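Local structure of 432aa long hypothetical deoxyribodipyrimidine photolyase (Sulfolobus tokodaii, 2E0I) at residues Phe281-Lys285 with Trp329-Phe334; Ala316-Lys321 with Trp350-Ser355. The protein probably uses FAD and light to split cyclobutane pyrimidine dimers in DNA, with a second bound FAD proposed to act as a light-harvesting cofactor. All coordinates share one frame; numbering follows the deposited sequence.

Contact 1: Phe281-Lys285 with Trp329-Phe334; sequences FEAWK and WGERYF. With FAD (flavin-adenine dinucleotide), chain E.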
# COMPACT_ATOMS: atom_id res chain seq x y z
N PHE A 281 15.38 17.47 -2.50
CA PHE A 281 14.86 16.12 -2.52
C PHE A 281 15.69 15.16 -1.68
O PHE A 281 15.15 14.29 -0.99
CB PHE A 281 14.81 15.60 -3.96
CG PHE A 281 14.25 14.21 -4.09
CD1 PHE A 281 13.00 13.90 -3.56
CD2 PHE A 281 14.97 13.21 -4.72
CE1 PHE A 281 12.49 12.61 -3.67
CE2 PHE A 281 14.46 11.93 -4.83
CZ PHE A 281 13.22 11.63 -4.30
N GLU A 282 17.00 15.32 -1.74
CA GLU A 282 17.91 14.46 -0.99
C GLU A 282 17.75 14.74 0.50
O GLU A 282 17.82 13.82 1.32
CB GLU A 282 19.34 14.72 -1.43
CG GLU A 282 20.30 13.63 -1.02
CD GLU A 282 20.40 12.51 -2.05
OE1 GLU A 282 19.34 12.00 -2.50
OE2 GLU A 282 21.55 12.13 -2.41
N ALA A 283 17.52 16.01 0.84
CA ALA A 283 17.34 16.43 2.22
C ALA A 283 16.03 15.86 2.76
O ALA A 283 15.94 15.46 3.92
CB ALA A 283 17.32 17.93 2.30
N TRP A 284 15.01 15.83 1.91
CA TRP A 284 13.69 15.32 2.26
C TRP A 284 13.75 13.81 2.57
O TRP A 284 13.19 13.36 3.56
CB TRP A 284 12.72 15.57 1.11
CG TRP A 284 11.33 15.07 1.32
CD1 TRP A 284 10.35 15.65 2.08
CD2 TRP A 284 10.75 13.90 0.74
NE1 TRP A 284 9.20 14.91 2.01
CE2 TRP A 284 9.42 13.83 1.19
CE3 TRP A 284 11.24 12.90 -0.11
CZ2 TRP A 284 8.55 12.80 0.82
CZ3 TRP A 284 10.38 11.87 -0.48
CH2 TRP A 284 9.05 11.83 -0.02
N LYS A 285 14.44 13.05 1.74
CA LYS A 285 14.54 11.61 1.96
C LYS A 285 15.31 11.28 3.23
O LYS A 285 15.05 10.26 3.86
CB LYS A 285 15.21 10.92 0.78
CG LYS A 285 14.40 10.95 -0.50
CD LYS A 285 15.10 10.24 -1.65
CE LYS A 285 16.38 10.94 -2.02
NZ LYS A 285 17.10 10.24 -3.12
N TRP A 329 8.23 11.77 -8.05
CA TRP A 329 9.48 11.45 -7.37
C TRP A 329 9.15 10.89 -5.98
O TRP A 329 9.67 9.86 -5.54
CB TRP A 329 10.34 12.71 -7.22
CG TRP A 329 11.02 13.18 -8.48
CD1 TRP A 329 10.55 13.11 -9.76
CD2 TRP A 329 12.28 13.87 -8.56
NE1 TRP A 329 11.43 13.70 -10.63
CE2 TRP A 329 12.51 14.18 -9.92
CE3 TRP A 329 13.24 14.25 -7.61
CZ2 TRP A 329 13.65 14.85 -10.36
CZ3 TRP A 329 14.38 14.93 -8.05
CH2 TRP A 329 14.57 15.22 -9.41
N GLY A 330 8.27 11.61 -5.28
CA GLY A 330 7.87 11.20 -3.95
C GLY A 330 7.13 9.89 -3.99
O GLY A 330 7.32 9.03 -3.14
N GLU A 331 6.26 9.73 -4.99
CA GLU A 331 5.49 8.51 -5.16
C GLU A 331 6.44 7.32 -5.21
O GLU A 331 6.24 6.33 -4.50
CB GLU A 331 4.70 8.55 -6.46
CG GLU A 331 3.94 7.26 -6.75
CD GLU A 331 3.48 7.13 -8.20
OE1 GLU A 331 2.71 6.18 -8.48
OE2 GLU A 331 3.89 7.96 -9.04
N ARG A 332 7.46 7.42 -6.06
CA ARG A 332 8.43 6.35 -6.21
C ARG A 332 9.25 6.13 -4.95
O ARG A 332 9.51 4.98 -4.56
CB ARG A 332 9.39 6.62 -7.37
CG ARG A 332 9.87 5.33 -8.02
CD ARG A 332 11.36 5.27 -8.21
NE ARG A 332 11.86 6.30 -9.10
CZ ARG A 332 13.15 6.60 -9.30
NH1 ARG A 332 14.13 5.93 -8.68
NH2 ARG A 332 13.46 7.59 -10.13
N TYR A 333 9.66 7.20 -4.29
CA TYR A 333 10.42 7.02 -3.08
C TYR A 333 9.61 6.24 -2.03
O TYR A 333 10.13 5.31 -1.40
CB TYR A 333 10.84 8.37 -2.51
CG TYR A 333 11.71 8.19 -1.30
CD1 TYR A 333 12.97 7.62 -1.42
CD2 TYR A 333 11.25 8.53 -0.04
CE1 TYR A 333 13.75 7.39 -0.30
CE2 TYR A 333 12.02 8.31 1.10
CZ TYR A 333 13.27 7.73 0.95
OH TYR A 333 14.03 7.50 2.07
N PHE A 334 8.35 6.62 -1.85
CA PHE A 334 7.47 5.94 -0.90
C PHE A 334 7.32 4.48 -1.27
O PHE A 334 7.32 3.62 -0.40
CB PHE A 334 6.08 6.58 -0.90
CG PHE A 334 5.86 7.57 0.21
CD1 PHE A 334 6.92 8.29 0.75
CD2 PHE A 334 4.57 7.80 0.68
CE1 PHE A 334 6.71 9.23 1.75
CE2 PHE A 334 4.34 8.75 1.68
CZ PHE A 334 5.42 9.46 2.22
PA FAD E . -5.30 3.81 10.25
O1A FAD E . -5.24 2.99 11.48
O2A FAD E . -5.94 5.14 10.15
O5B FAD E . -6.46 2.93 9.56
C5B FAD E . -7.34 3.48 8.58
C4B FAD E . -7.52 2.49 7.42
O4B FAD E . -8.39 3.03 6.41
C3B FAD E . -6.17 2.23 6.76
O3B FAD E . -5.61 1.04 7.32
C2B FAD E . -6.61 1.92 5.33
O2B FAD E . -7.19 0.62 5.27
C1B FAD E . -7.69 2.99 5.15
N9A FAD E . -7.11 4.32 4.87
C8A FAD E . -6.88 5.30 5.75
N7A FAD E . -6.44 6.38 5.11
C5A FAD E . -6.38 6.09 3.82
C6A FAD E . -6.01 6.79 2.67
N6A FAD E . -5.61 8.06 2.75
N1A FAD E . -6.05 6.17 1.48
C2A FAD E . -6.45 4.92 1.37
N3A FAD E . -6.82 4.23 2.44
C4A FAD E . -6.80 4.78 3.66
N1 FAD E . -1.90 3.28 2.18
C2 FAD E . -1.50 2.03 1.70
O2 FAD E . -2.01 1.00 2.12
N3 FAD E . -0.45 1.95 0.77
C4 FAD E . 0.18 3.13 0.34
O4 FAD E . 1.06 3.06 -0.52
C4X FAD E . -0.22 4.36 0.83
N5 FAD E . 0.48 5.51 0.46
C5X FAD E . 0.08 6.77 0.94
C6 FAD E . 0.78 7.90 0.54
C7 FAD E . 0.37 9.16 0.98
C7M FAD E . 1.15 10.39 0.50
C8 FAD E . -0.73 9.27 1.82
C8M FAD E . -1.22 10.64 2.29
C9 FAD E . -1.42 8.13 2.21
C9A FAD E . -1.03 6.87 1.77
N10 FAD E . -1.74 5.72 2.15
C10 FAD E . -1.26 4.45 1.75
C1' FAD E . -2.96 5.82 2.99
C2' FAD E . -2.79 5.75 4.51
O2' FAD E . -1.83 6.72 4.95
C3' FAD E . -2.40 4.36 5.00
O3' FAD E . -3.34 3.40 4.50
C4' FAD E . -2.39 4.28 6.53
O4' FAD E . -1.50 5.26 7.06
C5' FAD E . -1.97 2.89 7.01
O5' FAD E . -1.86 2.85 8.43
P FAD E . -3.07 2.32 9.35
O1P FAD E . -3.52 1.02 8.81
O2P FAD E . -2.61 2.37 10.76
O3P FAD E . -4.23 3.42 9.11
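Trp329 turns the edge of its indole, at CE3 and CZ3, against one face of the Phe281 ring. The two six-membered rings form a T-shaped pair with planes at 72° and centroids 5.1 Å apart, and Trp329 CE3 comes to 3.5 Å from Phe281 CD2, nearer the rim than the centre. The opposite face of Phe281 receives Lys285 CG, one helical turn on, and this same methylene serves Tyr333 as well. It stands 3.5 Å from the centroid of the Tyr333 ring, almost straight above it, in a CH-pi contact that makes the aliphatic part of a lysine a spacer between two aromatic rings. Because the chain bends at chi3 (-64°), the amine leaves the tyrosine and reaches back along its own helix, where Lys285 NZ forms a salt bridge with Glu282 OE1 at 2.9 Å. The methylenes thus pack on the rings while the amine pairs with Glu282. The Tyr333 hydroxyl and the Lys285 carbonyl share Asn302, each bonded to a different end of its amide.

Trp284 meets the other helix at a slant: its CZ3 lies 3.5 Å from Tyr333 CD2, and its CH2 is 3.9 Å from Phe334 CE1, while its indole N-H is bonded to Val315 O. Phe334 carries the aromatic row on to the FAD, its CE2 3.8 Å from the flavin methyl C7M. The segments' axes, 11.9 Å apart at closest approach and inclined by 33°, are spaced by these side chains, and no hydrogen bond crosses between them. Within the all-helical FAD-binding part of the photolyase, Leu319 of helix 309-322 packs on Phe281 and Trp284, Met298 of helix 292-304 on Trp284 and Tyr333, and Trp350 of helix 343-353 on Trp284 and Phe334.

Contact 2: Ala316-Lys321 with Trp350-Ser355; sequences AFFLVK and WQWIAS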
# COMPACT_ATOMS: atom_id res chain seq x y z
N ALA A 316 4.27 14.45 2.33
CA ALA A 316 4.00 14.52 0.91
C ALA A 316 3.74 15.97 0.51
O ALA A 316 4.18 16.42 -0.55
CB ALA A 316 2.81 13.63 0.57
N PHE A 317 3.02 16.69 1.35
CA PHE A 317 2.71 18.09 1.09
C PHE A 317 4.01 18.87 0.95
O PHE A 317 4.24 19.56 -0.04
CB PHE A 317 1.88 18.66 2.25
CG PHE A 317 1.82 20.17 2.27
CD1 PHE A 317 0.96 20.87 1.41
CD2 PHE A 317 2.62 20.91 3.15
CE1 PHE A 317 0.91 22.28 1.42
CE2 PHE A 317 2.58 22.32 3.16
CZ PHE A 317 1.72 23.00 2.30
N PHE A 318 4.86 18.75 1.96
CA PHE A 318 6.14 19.45 2.01
C PHE A 318 7.02 19.23 0.78
O PHE A 318 7.66 20.17 0.29
CB PHE A 318 6.90 19.01 3.26
CG PHE A 318 8.06 19.90 3.59
CD1 PHE A 318 7.87 21.06 4.33
CD2 PHE A 318 9.35 19.59 3.14
CE1 PHE A 318 8.94 21.90 4.62
CE2 PHE A 318 10.42 20.42 3.43
CZ PHE A 318 10.22 21.57 4.16
N LEU A 319 7.06 18.01 0.27
CA LEU A 319 7.89 17.75 -0.90
C LEU A 319 7.33 18.39 -2.16
O LEU A 319 8.07 18.92 -2.98
CB LEU A 319 8.04 16.24 -1.13
CG LEU A 319 8.82 15.87 -2.40
CD1 LEU A 319 10.28 16.23 -2.22
CD2 LEU A 319 8.66 14.39 -2.70
N VAL A 320 6.02 18.35 -2.31
CA VAL A 320 5.43 18.89 -3.52
C VAL A 320 5.16 20.38 -3.51
O VAL A 320 5.62 21.10 -4.41
CB VAL A 320 4.12 18.15 -3.86
CG1 VAL A 320 3.56 18.67 -5.16
CG2 VAL A 320 4.38 16.65 -3.95
N LYS A 321 4.44 20.85 -2.51
CA LYS A 321 4.07 22.26 -2.42
C LYS A 321 5.02 23.19 -1.69
O LYS A 321 4.74 24.38 -1.57
CB LYS A 321 2.66 22.38 -1.85
CG LYS A 321 1.62 21.85 -2.82
CD LYS A 321 0.21 21.92 -2.28
CE LYS A 321 -0.77 21.39 -3.32
NZ LYS A 321 -2.18 21.34 -2.80
N TRP A 350 -0.89 10.62 -3.43
CA TRP A 350 0.07 11.64 -3.83
C TRP A 350 -0.58 12.71 -4.68
O TRP A 350 -0.42 13.91 -4.43
CB TRP A 350 1.25 11.03 -4.60
CG TRP A 350 2.34 10.53 -3.69
CD1 TRP A 350 2.51 9.25 -3.24
CD2 TRP A 350 3.35 11.32 -3.05
NE1 TRP A 350 3.57 9.19 -2.36
CE2 TRP A 350 4.10 10.45 -2.22
CE3 TRP A 350 3.70 12.67 -3.09
CZ2 TRP A 350 5.17 10.89 -1.45
CZ3 TRP A 350 4.76 13.11 -2.32
CH2 TRP A 350 5.48 12.23 -1.51
N GLN A 351 -1.34 12.29 -5.68
CA GLN A 351 -1.99 13.24 -6.55
C GLN A 351 -2.98 14.08 -5.76
O GLN A 351 -3.14 15.27 -6.02
CB GLN A 351 -2.71 12.52 -7.68
CG GLN A 351 -1.79 11.67 -8.52
CD GLN A 351 -2.03 11.88 -9.97
OE1 GLN A 351 -2.12 13.02 -10.43
NE2 GLN A 351 -2.14 10.77 -10.73
N TRP A 352 -3.64 13.46 -4.80
CA TRP A 352 -4.60 14.17 -3.98
C TRP A 352 -3.88 15.32 -3.29
O TRP A 352 -4.31 16.46 -3.35
CB TRP A 352 -5.18 13.23 -2.92
CG TRP A 352 -6.41 13.76 -2.22
CD1 TRP A 352 -7.70 13.59 -2.62
CD2 TRP A 352 -6.46 14.55 -1.02
NE1 TRP A 352 -8.56 14.23 -1.75
CE2 TRP A 352 -7.82 14.83 -0.76
CE3 TRP A 352 -5.48 15.06 -0.15
CZ2 TRP A 352 -8.23 15.59 0.35
CZ3 TRP A 352 -5.90 15.81 0.95
CH2 TRP A 352 -7.26 16.07 1.19
N ILE A 353 -2.78 15.01 -2.64
CA ILE A 353 -2.00 16.01 -1.94
C ILE A 353 -1.43 17.09 -2.85
O ILE A 353 -1.41 18.26 -2.49
CB ILE A 353 -0.87 15.32 -1.14
CG1 ILE A 353 -1.25 15.27 0.33
CG2 ILE A 353 0.44 16.06 -1.30
CD1 ILE A 353 -1.47 16.65 0.93
N ALA A 354 -0.95 16.69 -4.02
CA ALA A 354 -0.37 17.64 -4.96
C ALA A 354 -1.46 18.40 -5.67
O ALA A 354 -1.19 19.23 -6.53
CB ALA A 354 0.49 16.89 -5.98
N SER A 355 -2.69 18.10 -5.28
CA SER A 355 -3.88 18.69 -5.88
C SER A 355 -3.83 18.66 -7.40
O SER A 355 -4.02 19.67 -8.08
CB SER A 355 -4.13 20.12 -5.34
OG SER A 355 -2.96 20.90 -5.29
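Lys321 NZ gives its shorter bond across the contact to Ser355 OG, at 2.6 Å, and a weak one to Ile353 O at 3.2 Å; Arg363 O is a further partner, and Phe362 adds a cation-pi contact. The lysine chain, extended beyond CG, carries its charge from helix 309-322 across to the C-terminal end of helix 343-353, where the carbonyl end of the helix dipole would probably attract a positive group. Ser355 OG in turn donates to Ala354 O at 2.7 Å, but from 47° out of the carbonyl plane and not on a lone pair; Tyr425 OH also bonds to this oxygen. This polar cluster sits on a Schellman motif: Ser355 takes a positive phi (48°) and two bonds run back into the last turn.

Away from that end the packing is apolar and buried. Ala316 CB rests over one face of the Trp350 indole, 3.8 Å from the centroid of its six-membered ring, whereas Val320 CG2 meets that ring at its edge and Leu319 CD2 comes obliquely to Trp350 CH2. The other branch of Val320, CG1, placed anti to the backbone N, reaches Ala354 CB at 3.6 Å. Ile353 lays CG2 against the backbone between Ala316 and Phe317, with CD1 near Phe317 CB. Ala316 and Trp350 both also touch a bound FAD, and Tyr425 of helix 414-427 packs on Val320 and Ser355.

How the contacts relate
From the N terminus, the chain passes helix 278-286, then 309-322, 327-337 and 343-353, and the two contacts pair these alternately: first with third, second with fourth. Contact 1 closes a loop of 43 residues and contact 2 one of 28; neither nests inside the other, for they cross. Their centres are 12 Å apart, and they meet directly where Gly330 lies beside both Leu319 and Trp350, with Gly330 CA 3.5 Å from Leu319 CD2. Four helices of the FAD-binding domain are thereby tied together beside the flavin, which both contacts reach.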